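Local coordinates for RahU protein (Pseudomonas aeruginosa PAO1, PDB 6ZC2) that is an aegerolysin that interacts with the membrane sphingolipid ceramide phosphorylethanolamine and may bind glycolipids, as its family is thought to, at residues K10-K15 and G55-I60; I17-I22 and S49-A54; G21-T26 and D77-N82; G113-G118 and V128-G133. One frame throughout, in Å; residues are numbered along the deposited sequence.

Contact 1: residues K10-K15 and G55-I60; sequences KVVVSK and GSPQWI. With EDO (1,2-ethanediol), chain G.
Lys10 lays its aliphatic chain over one face of the Trp59 indole, the tight end of this contact. Its CB stands 3.5 Å from the centroid of the Trp59 six-membered ring, almost on the ring normal, a CH-pi contact, while CG and CD follow above CE2 and CZ2. With CG anti to the backbone N (chi1 -178°) and the chain extended beyond, CE reaches Pro57 and lies 3.7 Å from its CB. In the backbone, Val11 N donates to Gln58 O at 2.9 Å, nearly straight (168°). On the other face of the sheet Val11 CG2 meets Ile60 CD1 at 4.0 Å, in a buried layer that Leu132 and Val52 extend around Val11. Past this point the strands part. Val11 O meets the CA-H of Pro57 (3.3 Å from CA) in a C-H...O contact, and toward exposed Gly55, the loose side, a water bridges the backbones, donating to Val13 O (2.9 Å) and accepting from Gly55 N (2.8 Å). Trp59 N donates to an ethanediol, probably from the crystallisation liquor, and Tyr35 stacks on the indole. An antiparallel pair that opens from bonded strands into a water-bridged loop thus joins strands 6-13 and 58-63 within one sheet of the aegerolysin beta-sandwich.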
# COMPACT_ATOMS: atom_id res chain seq x y z
N LYS A 10 -4.34 -0.40 -4.66
CA LYS A 10 -5.07 0.61 -5.43
C LYS A 10 -5.57 1.67 -4.45
O LYS A 10 -6.43 1.39 -3.61
CB LYS A 10 -6.24 -0.03 -6.17
CG LYS A 10 -7.03 0.94 -7.03
CD LYS A 10 -8.20 0.26 -7.74
CE LYS A 10 -9.08 1.28 -8.44
NZ LYS A 10 -10.01 0.63 -9.41
N VAL A 11 -5.03 2.88 -4.54
CA VAL A 11 -5.39 3.98 -3.64
C VAL A 11 -6.57 4.74 -4.25
O VAL A 11 -6.42 5.40 -5.28
CB VAL A 11 -4.19 4.90 -3.38
CG1 VAL A 11 -4.59 6.04 -2.45
CG2 VAL A 11 -3.03 4.10 -2.81
N VAL A 12 -7.73 4.63 -3.61
CA VAL A 12 -8.98 5.24 -4.06
C VAL A 12 -9.32 6.37 -3.10
O VAL A 12 -9.62 6.13 -1.92
CB VAL A 12 -10.12 4.21 -4.13
CG1 VAL A 12 -11.44 4.88 -4.53
CG2 VAL A 12 -9.76 3.06 -5.09
N VAL A 13 -9.28 7.61 -3.59
CA VAL A 13 -9.51 8.80 -2.77
C VAL A 13 -10.95 9.26 -2.98
O VAL A 13 -11.38 9.49 -4.11
CB VAL A 13 -8.52 9.91 -3.15
CG1 VAL A 13 -8.81 11.20 -2.37
CG2 VAL A 13 -7.07 9.44 -2.92
N SER A 14 -11.68 9.42 -1.88
CA SER A 14 -13.04 9.91 -1.96
C SER A 14 -13.05 11.41 -2.21
O SER A 14 -12.11 12.14 -1.86
CB SER A 14 -13.78 9.64 -0.65
OG SER A 14 -15.08 10.17 -0.72
N LYS A 15 -14.13 11.88 -2.83
CA LYS A 15 -14.34 13.32 -2.93
C LYS A 15 -14.47 13.98 -1.55
O LYS A 15 -14.36 15.20 -1.47
CB LYS A 15 -15.54 13.63 -3.82
CG LYS A 15 -15.21 13.51 -5.31
CD LYS A 15 -16.27 14.11 -6.21
CE LYS A 15 -15.88 15.51 -6.68
NZ LYS A 15 -16.35 15.80 -8.06
N GLY A 55 -11.14 10.34 -7.99
CA GLY A 55 -11.58 9.99 -9.33
C GLY A 55 -10.53 9.34 -10.20
O GLY A 55 -10.88 8.74 -11.22
N SER A 56 -9.24 9.41 -9.81
CA SER A 56 -8.14 8.87 -10.60
C SER A 56 -7.23 8.02 -9.72
O SER A 56 -6.12 8.44 -9.37
CB SER A 56 -7.33 10.00 -11.24
OG SER A 56 -8.07 10.69 -12.23
N PRO A 57 -7.66 6.80 -9.35
CA PRO A 57 -6.82 5.96 -8.49
C PRO A 57 -5.44 5.70 -9.08
O PRO A 57 -5.26 5.62 -10.30
CB PRO A 57 -7.62 4.65 -8.39
CG PRO A 57 -9.03 5.08 -8.58
CD PRO A 57 -8.99 6.22 -9.58
N GLN A 58 -4.46 5.56 -8.18
CA GLN A 58 -3.10 5.17 -8.52
C GLN A 58 -2.71 3.96 -7.69
O GLN A 58 -3.27 3.72 -6.62
CB GLN A 58 -2.10 6.32 -8.28
CG GLN A 58 -2.27 7.50 -9.22
CD GLN A 58 -1.28 8.61 -8.92
OE1 GLN A 58 -0.07 8.38 -8.85
NE2 GLN A 58 -1.79 9.82 -8.73
N TRP A 59 -1.73 3.20 -8.17
CA TRP A 59 -1.31 1.96 -7.54
C TRP A 59 0.09 2.07 -6.95
O TRP A 59 1.01 2.62 -7.57
CB TRP A 59 -1.32 0.81 -8.56
CG TRP A 59 -2.69 0.43 -9.04
CD1 TRP A 59 -3.47 1.11 -9.94
CD2 TRP A 59 -3.43 -0.73 -8.67
NE1 TRP A 59 -4.65 0.44 -10.15
CE2 TRP A 59 -4.65 -0.70 -9.39
CE3 TRP A 59 -3.19 -1.81 -7.80
CZ2 TRP A 59 -5.61 -1.71 -9.27
CZ3 TRP A 59 -4.15 -2.80 -7.68
CH2 TRP A 59 -5.35 -2.74 -8.42
N ILE A 60 0.26 1.53 -5.74
CA ILE A 60 1.56 1.37 -5.09
C ILE A 60 1.84 -0.13 -5.02
O ILE A 60 1.10 -0.87 -4.36
CB ILE A 60 1.57 2.00 -3.69
CG1 ILE A 60 1.29 3.50 -3.80
CG2 ILE A 60 2.89 1.74 -2.99
CD1 ILE A 60 0.99 4.16 -2.49
C1 EDO G . -1.72 3.20 -12.62
O1 EDO G . -0.98 2.02 -12.27
C2 EDO G . -0.97 4.43 -12.12
O2 EDO G . -0.79 4.33 -10.70
O HOH W 1 -11.08 7.90 -6.57

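Contact 2: residues I17-I22 and S49-A54; sequences IGTVGI and SMNVQA. With EDO (1,2-ethanediol), chain H.
Val20 and Val52 face each other as an antiparallel hydrogen-bonded pair, the middle of a backbone ladder between strands 19-27 and 51-53. Val20 N donates to Val52 O at 2.9 Å and Val52 N returns to Val20 O at 2.8 Å. Ala54 N to Gly18 O and Ile22 N to Met50 O extend the ladder at its two ends, and CA-H...O contacts from Thr19, Asn51 and Gln53 fill in between. The side-chain polar contact is on the face of Thr19 and Gln53, which lie side by side. Thr19 OG1, beside its own backbone N (chi1 -57°), donates to Gln53 OE1 at 2.7 Å; chi2 of -63° in Gln53 turns CD back toward Thr19, where OE1 accepts the bond. On the same face Asn51 OD1 accepts from Arg23 NH2, and Met50 O takes a second donor, Arg23 NH1, besides Ile22 N. An ethanediol, probably from the crystallisation liquor, accepts from Asn51 N at 2.9 Å, on the outer side of strand 51-53. The main apolar contact is on the other face: Ile22 CG1 lies 4.0 Å from Met50 CB and 4.1 Å from Val52 CG2, and Val11, Val13 and Ile60 of the facing sheet pack against this layer. The chemistry divides by face: amides and hydroxyl outward, aliphatic groups into the sandwich.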
# COMPACT_ATOMS: atom_id res chain seq x y z
N ILE A 17 -12.20 13.94 0.49
CA ILE A 17 -10.83 14.37 0.76
C ILE A 17 -10.22 15.16 -0.41
O ILE A 17 -9.51 16.15 -0.19
CB ILE A 17 -9.91 13.19 1.15
CG1 ILE A 17 -10.49 12.42 2.34
CG2 ILE A 17 -8.51 13.70 1.47
CD1 ILE A 17 -9.69 11.20 2.70
N GLY A 18 -10.45 14.71 -1.64
CA GLY A 18 -9.94 15.41 -2.81
C GLY A 18 -8.54 15.01 -3.27
O GLY A 18 -8.36 14.57 -4.41
N THR A 19 -7.54 15.18 -2.39
CA THR A 19 -6.16 14.80 -2.67
C THR A 19 -5.58 14.12 -1.44
O THR A 19 -5.76 14.61 -0.31
CB THR A 19 -5.30 16.06 -2.95
OG1 THR A 19 -5.86 16.80 -4.05
CG2 THR A 19 -3.86 15.68 -3.28
N VAL A 20 -4.88 13.00 -1.64
CA VAL A 20 -4.14 12.32 -0.58
C VAL A 20 -2.65 12.32 -0.94
O VAL A 20 -2.27 11.91 -2.04
CB VAL A 20 -4.65 10.89 -0.35
CG1 VAL A 20 -3.69 10.11 0.55
CG2 VAL A 20 -6.05 10.94 0.25
N GLY A 21 -1.82 12.79 0.00
CA GLY A 21 -0.38 12.65 -0.14
C GLY A 21 0.10 11.32 0.41
O GLY A 21 -0.23 10.96 1.55
N ILE A 22 0.86 10.59 -0.40
CA ILE A 22 1.53 9.36 0.03
C ILE A 22 2.90 9.77 0.54
O ILE A 22 3.70 10.34 -0.21
CB ILE A 22 1.67 8.37 -1.13
CG1 ILE A 22 0.31 8.10 -1.81
CG2 ILE A 22 2.36 7.08 -0.66
CD1 ILE A 22 -0.71 7.42 -0.91
N SER A 49 6.47 10.80 -2.69
CA SER A 49 6.15 12.08 -3.31
C SER A 49 4.82 12.05 -4.05
O SER A 49 4.41 13.08 -4.61
CB SER A 49 7.28 12.49 -4.27
OG SER A 49 8.53 12.52 -3.60
N MET A 50 4.13 10.91 -4.08
CA MET A 50 2.90 10.77 -4.85
C MET A 50 1.75 11.56 -4.22
O MET A 50 1.57 11.55 -3.00
CB MET A 50 2.48 9.30 -4.91
CG MET A 50 3.42 8.38 -5.64
SD MET A 50 2.99 6.63 -5.46
CE MET A 50 1.50 6.53 -6.43
N ASN A 51 0.95 12.21 -5.07
CA ASN A 51 -0.33 12.80 -4.69
C ASN A 51 -1.41 12.13 -5.52
O ASN A 51 -1.33 12.13 -6.76
CB ASN A 51 -0.34 14.31 -4.96
CG ASN A 51 0.40 15.12 -3.90
OD1 ASN A 51 0.99 14.58 -2.98
ND2 ASN A 51 0.34 16.43 -4.03
N VAL A 52 -2.41 11.54 -4.86
CA VAL A 52 -3.48 10.81 -5.52
C VAL A 52 -4.76 11.64 -5.46
O VAL A 52 -5.14 12.12 -4.39
CB VAL A 52 -3.67 9.41 -4.90
CG1 VAL A 52 -4.72 8.61 -5.69
CG2 VAL A 52 -2.35 8.65 -4.85
N GLN A 53 -5.41 11.82 -6.62
CA GLN A 53 -6.59 12.66 -6.75
C GLN A 53 -7.87 11.83 -6.79
O GLN A 53 -7.92 10.76 -7.40
CB GLN A 53 -6.53 13.50 -8.03
CG GLN A 53 -5.20 14.20 -8.26
CD GLN A 53 -4.88 15.21 -7.18
OE1 GLN A 53 -5.78 15.73 -6.50
NE2 GLN A 53 -3.59 15.50 -7.00
N ALA A 54 -8.92 12.36 -6.15
CA ALA A 54 -10.23 11.73 -6.23
C ALA A 54 -10.64 11.54 -7.68
O ALA A 54 -10.52 12.45 -8.51
CB ALA A 54 -11.26 12.60 -5.52
C1 EDO H . 1.44 11.08 -8.02
O1 EDO H . 1.90 12.43 -7.85
C2 EDO H . 2.45 10.31 -8.86
O2 EDO H . 2.08 10.38 -10.24

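Contact 3: residues G21-T26 and D77-N82; sequences GIRNAT and DCYDGN
Asn24 and Asp77 meet side chain to side chain on the antiparallel pair 19-27 and 72-80, two neighbouring strands of the five-stranded sheet of the aegerolysin beta-sandwich. The amide and carboxylate planes stand 82° apart. Asn24 ND2 sends an almost straight bond (173°) to Asp77 OD2 at 2.9 Å, reaching it on the anti side and somewhat out of the carboxylate plane. The other oxygen, Asp77 OD1, is taken by Thr87 OG1, and by a water at 3.1 Å from OD1 that also donates to Asn24 O, so both carboxylate oxygens are engaged. Arg23 and Tyr79 share this face of the sheet. Their guanidinium and ring planes are nearly parallel, yet the touch is through the aliphatic part, Arg23 CG to Tyr79 CD1 at 4.0 Å. In the backbone Gly21 with Tyr79 and Arg23 with Asp77 each form two hydrogen bonds, while Ile22 CD1 and Cys78 SG, 4.2 Å apart, point to the sandwich interior. Chi2 of -69° turns Arg23 CD back; the guanidinium ends over Gly21, whose CA sits 3.5 Å from its plane. Arg23 NH2 donates to Asn51 OD1, and NH1 both to Met50 O and, from above the carbonyl plane, to Ile22 O at 2.8 Å.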
# COMPACT_ATOMS: atom_id res chain seq x y z
N GLY A 21 -1.82 12.79 0.00
CA GLY A 21 -0.38 12.65 -0.14
C GLY A 21 0.10 11.32 0.41
O GLY A 21 -0.23 10.96 1.55
N ILE A 22 0.86 10.59 -0.40
CA ILE A 22 1.53 9.36 0.03
C ILE A 22 2.90 9.77 0.54
O ILE A 22 3.70 10.34 -0.21
CB ILE A 22 1.67 8.37 -1.13
CG1 ILE A 22 0.31 8.10 -1.81
CG2 ILE A 22 2.36 7.08 -0.66
CD1 ILE A 22 -0.71 7.42 -0.91
N ARG A 23 3.18 9.50 1.82
CA ARG A 23 4.43 9.95 2.44
C ARG A 23 5.02 8.81 3.26
O ARG A 23 4.34 7.85 3.62
CB ARG A 23 4.20 11.17 3.37
CG ARG A 23 3.49 12.36 2.73
CD ARG A 23 4.34 13.06 1.66
NE ARG A 23 3.57 14.12 1.01
CZ ARG A 23 3.04 14.06 -0.22
NH1 ARG A 23 3.21 13.02 -1.03
NH2 ARG A 23 2.33 15.10 -0.64
N ASN A 24 6.31 8.95 3.59
CA ASN A 24 6.94 8.11 4.61
C ASN A 24 6.93 6.63 4.23
O ASN A 24 6.78 5.75 5.09
CB ASN A 24 6.28 8.32 5.97
CG ASN A 24 6.22 9.78 6.37
OD1 ASN A 24 7.00 10.61 5.90
ND2 ASN A 24 5.29 10.11 7.27
N ALA A 25 7.09 6.33 2.95
CA ALA A 25 7.12 4.94 2.51
C ALA A 25 8.40 4.28 3.00
O ALA A 25 9.47 4.90 3.01
CB ALA A 25 7.03 4.87 0.99
N THR A 26 8.29 3.02 3.43
CA THR A 26 9.44 2.28 3.94
C THR A 26 9.29 0.82 3.56
O THR A 26 8.18 0.30 3.42
CB THR A 26 9.61 2.38 5.46
OG1 THR A 26 8.50 1.75 6.11
CG2 THR A 26 9.76 3.82 5.95
N ASP A 77 2.38 6.05 4.58
CA ASP A 77 1.40 6.88 5.26
C ASP A 77 0.54 7.63 4.24
O ASP A 77 0.98 7.93 3.12
CB ASP A 77 2.07 7.90 6.19
CG ASP A 77 2.73 7.26 7.40
OD1 ASP A 77 2.53 6.05 7.64
OD2 ASP A 77 3.47 7.99 8.11
N CYS A 78 -0.69 7.94 4.65
CA CYS A 78 -1.62 8.76 3.88
C CYS A 78 -1.88 10.05 4.64
O CYS A 78 -2.19 10.01 5.84
CB CYS A 78 -2.94 8.01 3.66
SG CYS A 78 -2.77 6.50 2.68
N TYR A 79 -1.77 11.19 3.94
CA TYR A 79 -1.98 12.52 4.52
C TYR A 79 -3.04 13.31 3.75
O TYR A 79 -3.12 13.24 2.52
CB TYR A 79 -0.65 13.32 4.53
CG TYR A 79 0.20 13.06 5.75
CD1 TYR A 79 1.02 11.94 5.84
CD2 TYR A 79 0.14 13.91 6.84
CE1 TYR A 79 1.77 11.69 6.98
CE2 TYR A 79 0.88 13.67 7.99
CZ TYR A 79 1.70 12.56 8.05
OH TYR A 79 2.43 12.33 9.19
N ASP A 80 -3.84 14.07 4.50
CA ASP A 80 -4.78 15.06 3.96
C ASP A 80 -4.15 16.42 4.26
O ASP A 80 -4.28 16.95 5.37
CB ASP A 80 -6.12 14.91 4.67
CG ASP A 80 -7.11 16.02 4.32
OD1 ASP A 80 -6.90 16.75 3.33
OD2 ASP A 80 -8.11 16.16 5.06
N GLY A 81 -3.42 16.98 3.29
CA GLY A 81 -2.62 18.16 3.61
C GLY A 81 -1.63 17.84 4.72
O GLY A 81 -0.92 16.83 4.66
N ASN A 82 -1.60 18.69 5.75
CA ASN A 82 -0.72 18.51 6.91
C ASN A 82 -1.20 17.44 7.89
O ASN A 82 -0.45 17.11 8.82
CB ASN A 82 -0.57 19.84 7.66
CG ASN A 82 0.04 20.93 6.80
OD1 ASN A 82 1.06 20.71 6.16
ND2 ASN A 82 -0.57 22.12 6.80
O HOH W 2 4.84 4.34 6.58

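Contact 4: residues G113-G118 and V128-G133; sequences GITSGG and VTLTLG. With EDO (1,2-ethanediol), chain E.
Leu130 CD1 overlaps the backbone of Gly113, 3.8 Å from its C atom. From the next position on the same face Leu132 CD2 also comes to 3.8 Å from Gly113 CA, so two leucine methyls occupy the space beside a residue that has no side chain of its own. The setting is a beta hairpin of strands 111-116 and 126-134, the former at the outer edge of the six-stranded sheet of the aegerolysin sandwich. Two hydrogen-bonded pairs, Ile114 with Thr131 and Ser116 with Thr129, carry two backbone bonds each; the straightest runs from Thr131 N to Ile114 O at 2.9 Å (175°). Between them, Thr115 CA makes a short C-H...O contact of 3.1 Å with Thr129 O.

The inner face is mainly apolar. With Thr115 OG1 between the backbone N and the carbonyl carbon (chi1 61°), the methyl CG2 is left anti to the carbonyl carbon, where it touches Leu130 CD1 at 4.1 Å, and Phe88 and Phe104 from the opposite sheet pack on this layer. Farther along, Val128 CG2 rests 3.8 Å from Gly118 CA. Gly118 N donates there to an ethanediol, probably from the crystallisation liquor, which Glu127 O also holds.

The other face carries hydroxyls. In one of its two conformers Ser116 puts OG against Thr129 CB. One water donates to Ile114 O at 2.9 Å and is hydrogen-bonded to Thr131 OG1 at 2.7 Å, bridging the strands from the hydroxyl face.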
# COMPACT_ATOMS: atom_id res chain seq x y z
N GLY A 113 -9.83 4.04 6.10
CA GLY A 113 -9.30 3.38 4.92
C GLY A 113 -9.77 1.94 4.92
O GLY A 113 -9.27 1.11 5.69
N ILE A 114 -10.76 1.65 4.08
CA ILE A 114 -11.40 0.33 4.04
C ILE A 114 -10.72 -0.49 2.95
O ILE A 114 -10.55 -0.01 1.82
CB ILE A 114 -12.91 0.47 3.79
CG1 ILE A 114 -13.57 1.35 4.87
CG2 ILE A 114 -13.58 -0.91 3.70
CD1 ILE A 114 -13.37 0.86 6.29
N THR A 115 -10.34 -1.72 3.28
CA THR A 115 -9.62 -2.57 2.34
C THR A 115 -10.54 -3.65 1.78
O THR A 115 -11.45 -4.14 2.45
CB THR A 115 -8.42 -3.24 3.01
OG1 THR A 115 -8.87 -4.05 4.10
CG2 THR A 115 -7.44 -2.21 3.53
N SER A 116 -10.27 -4.03 0.53
CA SER A 116 -10.95 -5.15 -0.10
C SER A 116 -9.96 -5.91 -0.96
O SER A 116 -9.02 -5.34 -1.52
CB SER A 116 -12.17 -4.71 -0.93
OG SER A 116 -11.79 -3.83 -1.97
N GLY A 117 -10.16 -7.22 -1.05
CA GLY A 117 -9.26 -8.07 -1.81
C GLY A 117 -8.04 -8.50 -1.01
O GLY A 117 -7.83 -8.11 0.14
N GLY A 118 -7.22 -9.32 -1.65
CA GLY A 118 -5.96 -9.77 -1.09
C GLY A 118 -6.02 -11.24 -0.68
O GLY A 118 -7.04 -11.73 -0.19
N VAL A 128 -4.96 -5.31 -3.65
CA VAL A 128 -5.78 -4.87 -2.53
C VAL A 128 -6.25 -3.45 -2.85
O VAL A 128 -5.44 -2.61 -3.25
CB VAL A 128 -4.97 -4.86 -1.21
CG1 VAL A 128 -5.79 -4.25 -0.07
CG2 VAL A 128 -4.50 -6.26 -0.86
N THR A 129 -7.54 -3.18 -2.67
CA THR A 129 -8.07 -1.83 -2.86
C THR A 129 -8.18 -1.14 -1.50
O THR A 129 -8.66 -1.73 -0.53
CB THR A 129 -9.43 -1.87 -3.56
OG1 THR A 129 -9.28 -2.49 -4.85
CG2 THR A 129 -9.98 -0.46 -3.76
N LEU A 130 -7.71 0.11 -1.43
CA LEU A 130 -7.73 0.93 -0.21
C LEU A 130 -8.59 2.16 -0.50
O LEU A 130 -8.18 3.04 -1.26
CB LEU A 130 -6.30 1.33 0.18
CG LEU A 130 -6.16 2.29 1.36
CD1 LEU A 130 -6.71 1.68 2.64
CD2 LEU A 130 -4.70 2.70 1.53
N THR A 131 -9.78 2.22 0.09
CA THR A 131 -10.72 3.31 -0.16
C THR A 131 -10.72 4.27 1.03
O THR A 131 -11.07 3.88 2.15
CB THR A 131 -12.12 2.76 -0.45
OG1 THR A 131 -12.06 1.87 -1.58
CG2 THR A 131 -13.09 3.88 -0.76
N LEU A 132 -10.32 5.52 0.77
CA LEU A 132 -10.02 6.51 1.81
C LEU A 132 -11.06 7.62 1.81
O LEU A 132 -11.33 8.22 0.76
CB LEU A 132 -8.64 7.13 1.55
CG LEU A 132 -7.45 6.18 1.60
CD1 LEU A 132 -6.22 6.79 0.92
CD2 LEU A 132 -7.12 5.80 3.03
N GLY A 133 -11.58 7.94 3.00
CA GLY A 133 -12.52 9.04 3.14
C GLY A 133 -12.40 9.76 4.47
O GLY A 133 -11.70 9.32 5.39
C1 EDO E . -5.84 -10.46 -4.73
O1 EDO E . -7.03 -9.65 -4.66
C2 EDO E . -5.67 -11.02 -6.14
O2 EDO E . -4.95 -10.10 -6.98
O HOH W 3 -11.79 -0.70 -0.67
O HOH W 4 -8.57 -5.47 -4.90

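Overall arrangement
From the N terminus, strand 6-13 comes first, and contact 1 closes the loop from it to strand 58-63. Contact 2 nests inside that loop, joining strand 19-27 to the short strand 51-53. Contact 3 starts from the same strand 19-27, sharing Gly21 and Ile22 with contact 2, but runs on to strand 72-80 and so crosses contact 1. Contact 4 follows in series as a local hairpin. Contacts 1 and 4 belong to the six-stranded sheet, where strands 6-13 and 126-134 are neighbours; contacts 2 and 3 belong to the five-stranded sheet. Ile60 against Ile22 and Leu132 against Cys78 join the two layers of the sandwich.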